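Local coordinates for hypothetical protein TT1823 (Thermus thermophilus, PDB 1ZPW) that is a Cas2-family CRISPR-associated protein, probably a metal-dependent endoribonuclease, that probably forms a homodimer that joins a Cas1 homodimer in adaptive immunity against mobile genetic elements, at residues V8-P13 against K20-L25; K26-R31 against C39-R44; R44-L49 against L64-V69. All coordinates share one frame; numbering follows the deposited sequence. Where two conformers were deposited one is given.

Interaction 1 of 3, residues V8-P13 against K20-L25; sequences VAYDIP and KLANLL
Tyr10 and Leu21 pass alongside each other in opposite directions between strand 8-11 and helix 20-25, whose axes run almost antiparallel (171°) with a closest approach of 10.8 Å. The apolar contacts are made mainly by three branches of the two leucines. Leu21 CD2 sits 3.7 Å from Tyr10 CB and also touches Ile12, whose CG1 lies 4.0 Å from the same Leu21 CD2 and whose side chain crosses that of Leu21 at about a right angle. Leu25 CD1 comes obliquely to the Tyr10 ring, 3.6 Å from Tyr10 CE1. Val8 and Leu25 meet tip to tip, with Val8 CG1 4.1 Å from Leu25 CD1 and as near to Leu25 CD2. Tyr10 CG lies between the backbone N and the carbonyl carbon (chi1 53°), which turns the ring toward the helix and brings OH into van der Waals approach to Ala22 CB at 4.0 Å.

No hydrogen bond joins the two segments; the polar partner of the Tyr10 hydroxyl is Arg31 NH2. Asp11, predicted to bind the catalytic magnesium, points from the other face of the strand, away from the helix. A first strand covered by the helix that follows it is the opening beta-alpha unit of the ferredoxin-like fold of Cas2 proteins.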
ATOM      1  N   VAL A   8      -2.412  -1.351  -2.166  1.00 11.18           N
ATOM      2  CA  VAL A   8      -1.090  -0.737  -2.356  1.00 11.16           C
ATOM      3  C   VAL A   8      -0.084  -1.875  -2.362  1.00 11.36           C
ATOM      4  O   VAL A   8       0.122  -2.501  -1.328  1.00 10.88           O
ATOM      5  CB  VAL A   8      -0.751   0.279  -1.251  1.00 11.09           C
ATOM      6  CG1 VAL A   8       0.630   0.888  -1.527  1.00 12.31           C
ATOM      7  CG2 VAL A   8      -1.779   1.387  -1.219  1.00 12.19           C
ATOM      8  N   ALA A   9       0.530  -2.128  -3.529  1.00 10.16           N
ATOM      9  CA  ALA A   9       1.406  -3.272  -3.701  1.00 11.00           C
ATOM     10  C   ALA A   9       2.805  -2.785  -3.990  1.00 11.70           C
ATOM     11  O   ALA A   9       3.001  -1.860  -4.786  1.00 12.38           O
ATOM     12  CB  ALA A   9       0.915  -4.150  -4.853  1.00 11.50           C
ATOM     13  N   TYR A  10       3.786  -3.404  -3.346  1.00 12.12           N
ATOM     14  CA  TYR A  10       5.159  -2.924  -3.486  1.00 12.99           C
ATOM     15  C   TYR A  10       6.146  -4.033  -3.725  1.00 13.06           C
ATOM     16  O   TYR A  10       5.946  -5.186  -3.313  1.00 13.19           O
ATOM     17  CB  TYR A  10       5.585  -2.077  -2.298  1.00 12.93           C
ATOM     18  CG  TYR A  10       5.384  -2.716  -0.951  1.00 12.29           C
ATOM     19  CD1 TYR A  10       4.190  -2.533  -0.251  1.00 12.91           C
ATOM     20  CD2 TYR A  10       6.382  -3.522  -0.380  1.00 11.77           C
ATOM     21  CE1 TYR A  10       3.989  -3.098   0.997  1.00 13.94           C
ATOM     22  CE2 TYR A  10       6.187  -4.096   0.881  1.00 12.48           C
ATOM     23  CZ  TYR A  10       5.007  -3.879   1.551  1.00 12.84           C
ATOM     24  OH  TYR A  10       4.822  -4.479   2.772  1.00 14.86           O
ATOM     25  N   ASP A  11       7.203  -3.681  -4.423  1.00 12.57           N
ATOM     26  CA  ASP A  11       8.261  -4.609  -4.763  1.00 13.08           C
ATOM     27  C   ASP A  11       9.544  -3.816  -4.515  1.00 13.36           C
ATOM     28  O   ASP A  11       9.948  -3.004  -5.350  1.00 13.86           O
ATOM     29  CB  ASP A  11       8.083  -4.920  -6.247  1.00 15.79           C
ATOM     30  CG  ASP A  11       8.908  -6.045  -6.719  1.00 20.09           C
ATOM     31  OD1 ASP A  11       9.896  -6.439  -6.030  1.00 22.76           O
ATOM     32  OD2 ASP A  11       8.642  -6.575  -7.840  1.00 21.61           O
ATOM     33  N   ILE A  12      10.144  -4.027  -3.331  1.00 13.25           N
ATOM     34  CA  ILE A  12      11.311  -3.263  -2.872  1.00 13.18           C
ATOM     35  C   ILE A  12      12.417  -4.264  -2.537  1.00 13.46           C
ATOM     36  O   ILE A  12      12.284  -5.002  -1.579  1.00 14.25           O
ATOM     37  CB  ILE A  12      10.938  -2.455  -1.590  1.00 12.97           C
ATOM     38  CG1 ILE A  12       9.598  -1.699  -1.691  0.65 15.99           C
ATOM     39  CG2 ILE A  12      12.153  -1.636  -1.042  1.00 14.22           C
ATOM     40  CD1 ILE A  12       9.539  -0.667  -2.742  0.65 15.80           C
ATOM     41  N   PRO A  13      13.468  -4.323  -3.319  1.00 13.63           N
ATOM     42  CA  PRO A  13      14.514  -5.339  -3.059  1.00 14.79           C
ATOM     43  C   PRO A  13      15.291  -5.158  -1.781  1.00 15.70           C
ATOM     44  O   PRO A  13      15.773  -6.160  -1.161  1.00 16.55           O
ATOM     45  CB  PRO A  13      15.400  -5.293  -4.322  1.00 15.99           C
ATOM     46  CG  PRO A  13      15.066  -4.010  -5.026  1.00 17.74           C
ATOM     47  CD  PRO A  13      13.685  -3.593  -4.577  1.00 14.50           C
ATOM     48  N   LYS A  20      10.929   0.471   6.129  1.00 12.37           N
ATOM     49  CA  LYS A  20      10.468   1.861   6.266  1.00 13.19           C
ATOM     50  C   LYS A  20       9.150   2.106   5.535  1.00 13.05           C
ATOM     51  O   LYS A  20       8.237   2.786   6.059  1.00 13.48           O
ATOM     52  CB  LYS A  20      11.534   2.818   5.752  1.00 13.16           C
ATOM     53  CG  LYS A  20      12.768   2.808   6.667  1.00 16.22           C
ATOM     54  CD  LYS A  20      13.813   3.760   6.145  1.00 20.58           C
ATOM     55  CE  LYS A  20      15.067   3.652   6.970  1.00 23.98           C
ATOM     56  NZ  LYS A  20      16.133   4.516   6.359  1.00 27.55           N
ATOM     57  N   LEU A  21       9.026   1.512   4.343  1.00 12.88           N
ATOM     58  CA  LEU A  21       7.796   1.686   3.572  1.00 12.46           C
ATOM     59  C   LEU A  21       6.621   1.005   4.273  1.00 12.60           C
ATOM     60  O   LEU A  21       5.564   1.579   4.370  1.00 11.28           O
ATOM     61  CB  LEU A  21       7.963   1.156   2.143  1.00 13.86           C
ATOM     62  CG  LEU A  21       6.681   1.286   1.321  1.00 13.21           C
ATOM     63  CD1 LEU A  21       6.255   2.751   1.132  1.00 15.37           C
ATOM     64  CD2 LEU A  21       6.844   0.599  -0.026  1.00 21.45           C
ATOM     65  N   ALA A  22       6.815  -0.204   4.780  1.00 12.24           N
ATOM     66  CA  ALA A  22       5.734  -0.865   5.524  1.00 11.32           C
ATOM     67  C   ALA A  22       5.299  -0.075   6.746  1.00 12.52           C
ATOM     68  O   ALA A  22       4.103   0.010   7.036  1.00 13.09           O
ATOM     69  CB  ALA A  22       6.124  -2.296   5.917  1.00 12.87           C
ATOM     70  N   ASN A  23       6.254   0.492   7.463  1.00 12.51           N
ATOM     71  CA  ASN A  23       5.927   1.296   8.626  1.00 13.44           C
ATOM     72  C   ASN A  23       5.131   2.522   8.225  1.00 12.89           C
ATOM     73  O   ASN A  23       4.172   2.914   8.908  1.00 14.12           O
ATOM     74  CB  ASN A  23       7.199   1.688   9.378  0.65 14.19           C
ATOM     75  CG  ASN A  23       7.837   0.523  10.086  0.65 17.26           C
ATOM     76  OD1 ASN A  23       7.162  -0.458  10.446  0.65 22.49           O
ATOM     77  ND2 ASN A  23       9.150   0.611  10.310  0.65 20.21           N
ATOM     78  N   LEU A  24       5.498   3.118   7.092  1.00 11.81           N
ATOM     79  CA  LEU A  24       4.708   4.238   6.564  1.00 12.28           C
ATOM     80  C   LEU A  24       3.273   3.819   6.238  1.00 13.04           C
ATOM     81  O   LEU A  24       2.306   4.482   6.631  1.00 12.71           O
ATOM     82  CB  LEU A  24       5.420   4.845   5.358  1.00 11.66           C
ATOM     83  CG  LEU A  24       4.584   5.866   4.587  1.00 14.11           C
ATOM     84  CD1 LEU A  24       4.400   7.080   5.485  1.00 16.84           C
ATOM     85  CD2 LEU A  24       5.237   6.238   3.256  1.00 13.95           C
ATOM     86  N   LEU A  25       3.133   2.682   5.542  1.00 12.22           N
ATOM     87  CA  LEU A  25       1.812   2.234   5.127  1.00 11.82           C
ATOM     88  C   LEU A  25       0.861   1.945   6.307  1.00 12.40           C
ATOM     89  O   LEU A  25      -0.338   2.139   6.179  1.00 12.46           O
ATOM     90  CB  LEU A  25       1.920   1.015   4.190  1.00 11.09           C
ATOM     91  CG  LEU A  25       2.565   1.388   2.838  1.00 11.99           C
ATOM     92  CD1 LEU A  25       2.609   0.145   1.931  1.00 12.84           C
ATOM     93  CD2 LEU A  25       1.809   2.511   2.087  1.00 12.06           C
TER

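Interaction 2 of 3, residues K26-R31 against C39-R44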
ATOM      1  N   LYS A  26       1.421   1.543   7.441  1.00 13.31           N
ATOM      2  CA  LYS A  26       0.644   1.352   8.668  1.00 14.97           C
ATOM      3  C   LYS A  26      -0.119   2.601   9.101  1.00 16.04           C
ATOM      4  O   LYS A  26      -1.168   2.501   9.740  1.00 16.17           O
ATOM      5  CB  LYS A  26       1.567   0.861   9.784  1.00 16.35           C
ATOM      6  CG  LYS A  26       2.083  -0.522   9.526  1.00 18.76           C
ATOM      7  CD  LYS A  26       1.166  -1.593  10.081  1.00 26.37           C
ATOM      8  CE  LYS A  26       1.771  -2.968   9.785  1.00 27.65           C
ATOM      9  NZ  LYS A  26       1.109  -4.087  10.463  1.00 28.91           N
ATOM     10  N   SER A  27       0.391   3.783   8.749  1.00 15.77           N
ATOM     11  CA  SER A  27      -0.291   5.021   9.116  1.00 18.01           C
ATOM     12  C   SER A  27      -1.538   5.279   8.257  1.00 17.08           C
ATOM     13  O   SER A  27      -2.392   6.136   8.578  1.00 18.53           O
ATOM     14  CB  SER A  27       0.712   6.206   9.219  1.00 18.70           C
ATOM     15  OG  SER A  27       1.119   6.600   7.939  1.00 24.80           O
ATOM     16  N   TYR A  28      -1.701   4.497   7.175  1.00 15.75           N
ATOM     17  CA  TYR A  28      -2.830   4.659   6.271  1.00 15.95           C
ATOM     18  C   TYR A  28      -3.725   3.444   6.149  1.00 14.92           C
ATOM     19  O   TYR A  28      -4.790   3.528   5.545  1.00 16.76           O
ATOM     20  CB  TYR A  28      -2.364   4.975   4.844  1.00 15.62           C
ATOM     21  CG  TYR A  28      -1.504   6.194   4.752  1.00 15.89           C
ATOM     22  CD1 TYR A  28      -2.058   7.452   4.626  1.00 16.72           C
ATOM     23  CD2 TYR A  28      -0.108   6.077   4.826  1.00 17.15           C
ATOM     24  CE1 TYR A  28      -1.223   8.588   4.557  1.00 17.21           C
ATOM     25  CE2 TYR A  28       0.700   7.164   4.756  1.00 20.58           C
ATOM     26  CZ  TYR A  28       0.149   8.413   4.615  1.00 18.39           C
ATOM     27  OH  TYR A  28       0.999   9.485   4.529  1.00 23.15           O
ATOM     28  N   GLY A  29      -3.281   2.304   6.663  1.00 13.48           N
ATOM     29  CA  GLY A  29      -4.047   1.098   6.450  1.00 12.54           C
ATOM     30  C   GLY A  29      -3.400  -0.103   7.057  1.00 12.37           C
ATOM     31  O   GLY A  29      -2.551   0.025   7.955  1.00 11.92           O
ATOM     32  N   GLU A  30      -3.773  -1.283   6.562  1.00 12.93           N
ATOM     33  CA  GLU A  30      -3.341  -2.530   7.172  1.00 13.87           C
ATOM     34  C   GLU A  30      -2.799  -3.495   6.135  1.00 13.18           C
ATOM     35  O   GLU A  30      -3.257  -3.537   4.980  1.00 14.06           O
ATOM     36  CB  GLU A  30      -4.493  -3.227   7.945  1.00 14.39           C
ATOM     37  CG  GLU A  30      -5.281  -2.359   8.925  1.00 17.54           C
ATOM     38  CD  GLU A  30      -4.418  -1.891  10.075  1.00 15.99           C
ATOM     39  OE1 GLU A  30      -3.394  -2.529  10.328  1.00 17.98           O
ATOM     40  OE2 GLU A  30      -4.789  -0.866  10.713  1.00 19.25           O
ATOM     41  N   ARG A  31      -1.834  -4.282   6.565  1.00 12.92           N
ATOM     42  CA  ARG A  31      -1.272  -5.352   5.738  1.00 13.16           C
ATOM     43  C   ARG A  31      -2.321  -6.417   5.430  1.00 14.07           C
ATOM     44  O   ARG A  31      -3.100  -6.806   6.303  1.00 14.95           O
ATOM     45  CB  ARG A  31      -0.126  -6.011   6.484  1.00 13.39           C
ATOM     46  CG  ARG A  31       0.598  -7.102   5.659  1.00 14.09           C
ATOM     47  CD  ARG A  31       1.740  -7.767   6.381  1.00 17.29           C
ATOM     48  NE  ARG A  31       2.828  -6.826   6.684  1.00 17.51           N
ATOM     49  CZ  ARG A  31       3.698  -6.391   5.791  1.00 19.83           C
ATOM     50  NH1 ARG A  31       4.663  -5.548   6.173  1.00 18.74           N
ATOM     51  NH2 ARG A  31       3.605  -6.787   4.517  1.00 18.65           N
ATOM     52  N   CYS A  39      -5.633   0.310   2.060  1.00 12.18           N
ATOM     53  CA  CYS A  39      -5.666   1.655   2.647  1.00 12.85           C
ATOM     54  C   CYS A  39      -6.912   2.389   2.198  1.00 13.86           C
ATOM     55  O   CYS A  39      -7.236   2.446   1.020  1.00 14.52           O
ATOM     56  CB  CYS A  39      -4.434   2.473   2.189  1.00 13.62           C
ATOM     57  SG  CYS A  39      -2.846   1.777   2.691  1.00 14.70           S
ATOM     58  N   TYR A  40      -7.593   3.027   3.142  1.00 14.46           N
ATOM     59  CA  TYR A  40      -8.700   3.899   2.777  1.00 14.83           C
ATOM     60  C   TYR A  40      -8.185   5.306   2.647  1.00 14.83           C
ATOM     61  O   TYR A  40      -7.633   5.845   3.605  1.00 16.63           O
ATOM     62  CB  TYR A  40      -9.821   3.835   3.839  1.00 14.81           C
ATOM     63  CG  TYR A  40     -10.653   2.606   3.630  1.00 14.66           C
ATOM     64  CD1 TYR A  40     -11.701   2.617   2.711  1.00 16.34           C
ATOM     65  CD2 TYR A  40     -10.353   1.447   4.288  1.00 17.87           C
ATOM     66  CE1 TYR A  40     -12.460   1.490   2.480  1.00 19.88           C
ATOM     67  CE2 TYR A  40     -11.092   0.290   4.049  1.00 19.71           C
ATOM     68  CZ  TYR A  40     -12.141   0.338   3.150  1.00 18.72           C
ATOM     69  OH  TYR A  40     -12.889  -0.798   2.909  1.00 23.40           O
ATOM     70  N   LEU A  41      -8.311   5.880   1.459  1.00 14.84           N
ATOM     71  CA  LEU A  41      -7.692   7.183   1.166  1.00 16.45           C
ATOM     72  C   LEU A  41      -8.671   8.067   0.451  1.00 18.12           C
ATOM     73  O   LEU A  41      -9.505   7.598  -0.363  1.00 18.90           O
ATOM     74  CB  LEU A  41      -6.454   7.030   0.255  1.00 15.12           C
ATOM     75  CG  LEU A  41      -5.371   6.043   0.728  1.00 14.59           C
ATOM     76  CD1 LEU A  41      -4.451   5.652  -0.453  1.00 15.02           C
ATOM     77  CD2 LEU A  41      -4.616   6.533   1.926  1.00 14.91           C
ATOM     78  N   ASP A  42      -8.564   9.360   0.722  1.00 20.43           N
ATOM     79  CA  ASP A  42      -9.151  10.323  -0.192  1.00 22.13           C
ATOM     80  C   ASP A  42      -8.021  11.033  -0.942  1.00 23.25           C
ATOM     81  O   ASP A  42      -6.848  10.668  -0.799  1.00 22.52           O
ATOM     82  CB  ASP A  42     -10.055  11.307   0.565  1.00 22.13           C
ATOM     83  CG  ASP A  42      -9.335  12.038   1.664  1.00 24.80           C
ATOM     84  OD1 ASP A  42     -10.043  12.662   2.490  1.00 27.79           O
ATOM     85  OD2 ASP A  42      -8.078  12.062   1.807  1.00 22.65           O
ATOM     86  N   GLU A  43      -8.359  12.029  -1.763  1.00 23.88           N
ATOM     87  CA  GLU A  43      -7.340  12.725  -2.536  1.00 24.95           C
ATOM     88  C   GLU A  43      -6.189  13.251  -1.683  1.00 23.55           C
ATOM     89  O   GLU A  43      -5.025  13.087  -2.051  1.00 22.87           O
ATOM     90  CB  GLU A  43      -7.947  13.853  -3.384  1.00 26.04           C
ATOM     91  CG  GLU A  43      -7.314  13.933  -4.769  1.00 31.58           C
ATOM     92  CD  GLU A  43      -7.459  12.635  -5.571  1.00 38.23           C
ATOM     93  OE1 GLU A  43      -6.465  12.200  -6.224  1.00 39.59           O
ATOM     94  OE2 GLU A  43      -8.570  12.048  -5.552  1.00 42.28           O
ATOM     95  N   ARG A  44      -6.516  13.844  -0.536  1.00 22.60           N
ATOM     96  CA  ARG A  44      -5.505  14.449   0.307  1.00 22.02           C
ATOM     97  C   ARG A  44      -4.556  13.395   0.923  1.00 20.60           C
ATOM     98  O   ARG A  44      -3.318  13.550   0.931  1.00 20.63           O
ATOM     99  CB  ARG A  44      -6.171  15.253   1.415  1.00 23.37           C
ATOM    100  CG  ARG A  44      -5.135  15.839   2.369  1.00 25.45           C
ATOM    101  CD  ARG A  44      -5.683  16.418   3.677  1.00 32.94           C
ATOM    102  NE  ARG A  44      -6.204  15.423   4.626  1.00 35.99           N
ATOM    103  CZ  ARG A  44      -5.474  14.735   5.501  1.00 38.27           C
ATOM    104  NH1 ARG A  44      -4.148  14.883   5.558  1.00 40.80           N
ATOM    105  NH2 ARG A  44      -6.075  13.878   6.321  1.00 39.73           N
TER
HETATM  106  O   HOH W   1      -7.253   2.663   5.730  1.00 20.50           O
HETATM  107  O   HOH W   2      -6.246   5.856   6.159  1.00 31.93           O
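Gly29 CA and Cys39 CA lie 4.2 Å apart, at the end of an antiparallel hairpin away from its turn. The close approach suits Gly29, which has no side chain between the two backbones. No direct hydrogen bond joins segments 26-31 and 39-44. Tyr28 O stands 3.7 Å from Tyr40 N, and water 1 bridges them, donating to Tyr28 O and accepting from Tyr40 N at 2.6 Å; the same water sits at the edge of the Tyr40 ring, in its plane. Water 2 donates both to Tyr28 O, at 2.8 Å, and to Tyr40 O, so that Tyr28 O is gripped by two waters. Further into the hairpin, Glu30 and Glu38 are linked by backbone hydrogen bonding.

Among the side chains, Cys39 SG lies 3.9 Å from Tyr28 CB. Leu41 crosses Tyr28 at about a right angle, its CD2 resting obliquely on the ring 3.8 Å from Tyr28 CD1. With CG anti to the carbonyl carbon (chi1 -57°), the tyrosine ring leads away from Cys39 to helix 43-56, where OH is hydrogen-bonded to Asp48 OD1. The contact marks the water-bridged end of the hairpin of the second and third strands, which connects the two helices of the ferredoxin-like fold.

Interaction 3 of 3, residues R44-L49 against L64-V69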
ATOM      1  N   ARG A  44      -6.516  13.844  -0.536  1.00 22.60           N
ATOM      2  CA  ARG A  44      -5.505  14.449   0.307  1.00 22.02           C
ATOM      3  C   ARG A  44      -4.556  13.395   0.923  1.00 20.60           C
ATOM      4  O   ARG A  44      -3.318  13.550   0.931  1.00 20.63           O
ATOM      5  CB  ARG A  44      -6.171  15.253   1.415  1.00 23.37           C
ATOM      6  CG  ARG A  44      -5.135  15.839   2.369  1.00 25.45           C
ATOM      7  CD  ARG A  44      -5.683  16.418   3.677  1.00 32.94           C
ATOM      8  NE  ARG A  44      -6.204  15.423   4.626  1.00 35.99           N
ATOM      9  CZ  ARG A  44      -5.474  14.735   5.501  1.00 38.27           C
ATOM     10  NH1 ARG A  44      -4.148  14.883   5.558  1.00 40.80           N
ATOM     11  NH2 ARG A  44      -6.075  13.878   6.321  1.00 39.73           N
ATOM     12  N   LEU A  45      -5.147  12.316   1.424  1.00 19.26           N
ATOM     13  CA  LEU A  45      -4.339  11.262   2.022  1.00 17.29           C
ATOM     14  C   LEU A  45      -3.538  10.520   0.973  1.00 17.46           C
ATOM     15  O   LEU A  45      -2.430  10.052   1.244  1.00 15.59           O
ATOM     16  CB  LEU A  45      -5.206  10.272   2.795  1.00 18.25           C
ATOM     17  CG  LEU A  45      -5.755  10.717   4.148  1.00 20.73           C
ATOM     18  CD1 LEU A  45      -6.790   9.682   4.617  1.00 23.57           C
ATOM     19  CD2 LEU A  45      -4.653  10.887   5.191  1.00 20.91           C
ATOM     20  N   LEU A  46      -4.105  10.377  -0.205  1.00 16.18           N
ATOM     21  CA  LEU A  46      -3.373   9.713  -1.303  1.00 15.36           C
ATOM     22  C   LEU A  46      -2.125  10.518  -1.656  1.00 15.58           C
ATOM     23  O   LEU A  46      -1.021   9.980  -1.767  1.00 15.31           O
ATOM     24  CB  LEU A  46      -4.308   9.496  -2.496  1.00 16.24           C
ATOM     25  CG  LEU A  46      -3.743   8.953  -3.802  1.00 17.46           C
ATOM     26  CD1 LEU A  46      -3.052   7.615  -3.527  1.00 17.39           C
ATOM     27  CD2 LEU A  46      -4.899   8.794  -4.767  1.00 17.13           C
ATOM     28  N   GLU A  47      -2.286  11.832  -1.813  1.00 14.66           N
ATOM     29  CA  GLU A  47      -1.150  12.687  -2.111  1.00 15.28           C
ATOM     30  C   GLU A  47      -0.105  12.607  -0.995  1.00 14.79           C
ATOM     31  O   GLU A  47       1.077  12.591  -1.263  1.00 13.90           O
ATOM     32  CB  GLU A  47      -1.651  14.124  -2.266  1.00 16.68           C
ATOM     33  CG  GLU A  47      -0.540  15.067  -2.626  1.00 18.85           C
ATOM     34  CD  GLU A  47      -0.967  16.523  -2.620  1.00 23.56           C
ATOM     35  OE1 GLU A  47      -0.689  17.188  -3.619  1.00 26.50           O
ATOM     36  OE2 GLU A  47      -1.562  16.983  -1.624  1.00 28.12           O
ATOM     37  N   ASP A  48      -0.563  12.559   0.259  1.00 14.25           N
ATOM     38  CA  ASP A  48       0.332  12.492   1.401  1.00 13.99           C
ATOM     39  C   ASP A  48       1.133  11.189   1.395  1.00 13.94           C
ATOM     40  O   ASP A  48       2.361  11.184   1.630  1.00 13.83           O
ATOM     41  CB  ASP A  48      -0.465  12.587   2.698  1.00 14.83           C
ATOM     42  CG  ASP A  48       0.425  12.696   3.932  1.00 19.83           C
ATOM     43  OD1 ASP A  48       0.318  11.838   4.836  1.00 24.23           O
ATOM     44  OD2 ASP A  48       1.256  13.626   4.084  1.00 23.61           O
ATOM     45  N   LEU A  49       0.422  10.091   1.127  1.00 14.34           N
ATOM     46  CA  LEU A  49       1.079   8.788   0.988  1.00 13.49           C
ATOM     47  C   LEU A  49       2.153   8.833  -0.110  1.00 13.50           C
ATOM     48  O   LEU A  49       3.284   8.392   0.123  1.00 13.04           O
ATOM     49  CB  LEU A  49       0.036   7.685   0.724  1.00 14.17           C
ATOM     50  CG  LEU A  49       0.496   6.214   0.670  1.00 16.80           C
ATOM     51  CD1 LEU A  49      -0.719   5.287   0.822  1.00 18.55           C
ATOM     52  CD2 LEU A  49       1.222   5.881  -0.593  1.00 19.40           C
ATOM     53  N   LEU A  64       6.113   0.688  -6.601  1.00 13.80           N
ATOM     54  CA  LEU A  64       4.939   0.824  -5.763  1.00 14.03           C
ATOM     55  C   LEU A  64       3.758   1.068  -6.686  1.00 13.19           C
ATOM     56  O   LEU A  64       3.778   2.010  -7.495  1.00 14.02           O
ATOM     57  CB  LEU A  64       5.116   2.001  -4.773  1.00 15.54           C
ATOM     58  CG  LEU A  64       4.023   2.229  -3.730  1.00 15.78           C
ATOM     59  CD1 LEU A  64       4.381   3.388  -2.781  1.00 23.46           C
ATOM     60  CD2 LEU A  64       2.693   2.553  -4.303  1.00 19.82           C
ATOM     61  N   ARG A  65       2.738   0.219  -6.579  1.00 11.04           N
ATOM     62  CA  ARG A  65       1.540   0.409  -7.395  1.00 11.93           C
ATOM     63  C   ARG A  65       0.341   0.648  -6.518  1.00 12.39           C
ATOM     64  O   ARG A  65       0.137  -0.062  -5.536  1.00 11.98           O
ATOM     65  CB  ARG A  65       1.309  -0.789  -8.316  1.00 13.71           C
ATOM     66  CG  ARG A  65       2.494  -1.031  -9.251  1.00 15.42           C
ATOM     67  CD  ARG A  65       2.318  -2.269 -10.173  1.00 17.67           C
ATOM     68  NE  ARG A  65       1.508  -1.940 -11.343  1.00 17.73           N
ATOM     69  CZ  ARG A  65       2.009  -1.418 -12.472  1.00 18.73           C
ATOM     70  NH1 ARG A  65       1.203  -1.113 -13.493  1.00 19.64           N
ATOM     71  NH2 ARG A  65       3.313  -1.168 -12.551  1.00 18.25           N
ATOM     72  N   ILE A  66      -0.471   1.633  -6.887  1.00 11.98           N
ATOM     73  CA  ILE A  66      -1.646   1.993  -6.091  1.00 13.25           C
ATOM     74  C   ILE A  66      -2.896   1.804  -6.927  1.00 13.17           C
ATOM     75  O   ILE A  66      -3.069   2.478  -7.961  1.00 14.35           O
ATOM     76  CB  ILE A  66      -1.530   3.472  -5.627  1.00 14.12           C
ATOM     77  CG1 ILE A  66      -0.308   3.631  -4.754  1.00 14.39           C
ATOM     78  CG2 ILE A  66      -2.748   3.844  -4.842  1.00 14.64           C
ATOM     79  CD1 ILE A  66       0.134   5.142  -4.501  1.00 16.14           C
ATOM     80  N   TYR A  67      -3.758   0.883  -6.493  1.00 11.69           N
ATOM     81  CA  TYR A  67      -4.969   0.529  -7.237  1.00 12.22           C
ATOM     82  C   TYR A  67      -6.219   1.016  -6.543  1.00 12.46           C
ATOM     83  O   TYR A  67      -6.537   0.521  -5.468  1.00 12.75           O
ATOM     84  CB  TYR A  67      -5.104  -0.987  -7.326  1.00 11.57           C
ATOM     85  CG  TYR A  67      -4.023  -1.638  -8.184  1.00 12.36           C
ATOM     86  CD1 TYR A  67      -4.161  -1.688  -9.571  1.00 11.58           C
ATOM     87  CD2 TYR A  67      -2.907  -2.236  -7.595  1.00 10.65           C
ATOM     88  CE1 TYR A  67      -3.161  -2.290 -10.382  1.00 12.21           C
ATOM     89  CE2 TYR A  67      -1.919  -2.818  -8.381  1.00 13.21           C
ATOM     90  CZ  TYR A  67      -2.070  -2.861  -9.756  1.00 13.69           C
ATOM     91  OH  TYR A  67      -1.087  -3.446 -10.525  1.00 15.34           O
ATOM     92  N   PRO A  68      -6.992   1.899  -7.169  1.00 12.85           N
ATOM     93  CA  PRO A  68      -8.301   2.229  -6.591  1.00 13.86           C
ATOM     94  C   PRO A  68      -9.255   1.071  -6.813  1.00 13.69           C
ATOM     95  O   PRO A  68      -9.347   0.575  -7.943  1.00 14.90           O
ATOM     96  CB  PRO A  68      -8.745   3.486  -7.362  1.00 14.78           C
ATOM     97  CG  PRO A  68      -7.837   3.613  -8.542  1.00 15.44           C
ATOM     98  CD  PRO A  68      -6.715   2.585  -8.456  1.00 13.70           C
ATOM     99  N   VAL A  69      -9.930   0.613  -5.765  1.00 13.94           N
ATOM    100  CA  VAL A  69     -10.732  -0.613  -5.842  1.00 15.02           C
ATOM    101  C   VAL A  69     -12.198  -0.226  -5.958  1.00 17.35           C
ATOM    102  O   VAL A  69     -12.640   0.718  -5.317  1.00 18.82           O
ATOM    103  CB  VAL A  69     -10.551  -1.472  -4.586  1.00 14.44           C
ATOM    104  CG1 VAL A  69     -11.476  -2.693  -4.608  1.00 16.55           C
ATOM    105  CG2 VAL A  69      -9.080  -1.894  -4.457  1.00 16.72           C
TER
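Ile66 is the one residue of strand 64-68 whose side chain meets both Leu46 and Leu49 of helix 44-49, in a helix-on-sheet contact of the ferredoxin-like fold. Here the second helix, 43-56, lies over the last strand of the chain, 63-68, which is an outermost strand of the four-stranded antiparallel sheet. The contact is modest, burying 128 Å² in total, and is made by apolar side chains alone.

From the backbone, Ile66 CB points toward the helix but remains 4.9 Å from Leu46 CD1, too far for close packing. The branches divide the work. CG2 is directed at the first of the two leucines, lying 4.0 Å from Leu46 CD1. CG1, placed anti to the carbonyl carbon (chi1 -62°), makes no close contact itself and serves as the stem for the last atom of the chain. The extended second torsion then carries CD1 to where it touches both leucines, 4.1 Å from Leu49 CD2 and equally near Leu46 CD1. Both leucines slide past Ile66 in the opposite direction, so the three side chains overlap alongside one another. Leu46 and Leu49 also touch Leu41, which ties the helix to strand 36-41, the neighbour of 4-11 on the side away from 63-68, while Ile66 also packs on Tyr6 and Arg50.

Arg65 and Tyr67, flanking Ile66, project from the opposite face of the strand. There Arg65 NE donates a hydrogen bond to Tyr67 OH, 3.1 Å long and bent to 146° at the hydrogen, with the hydroxyl oxygen only 13° out of the guanidinium plane.

Overall arrangement
The three interactions follow one another in series along the chain and all reach the same four-stranded antiparallel sheet. Interaction 1 sets helix 15-26 against strand 4-11, interaction 2 lies at the open end of hairpin 29-33/36-41, and interaction 3 sets helix 43-56 against strand 63-68. The centre of interaction 1 is about 12 Å from the centre of each of the others, which are about 8 Å apart and both use helix 43-56. Leu25 CD2 and Leu49 CD1, 4.0 Å apart, join the two helices over the sheet. Both helices thus pack on one face of the sheet, while Asp11, the predicted metal ligand on strand 4-11, points away from helix 15-26.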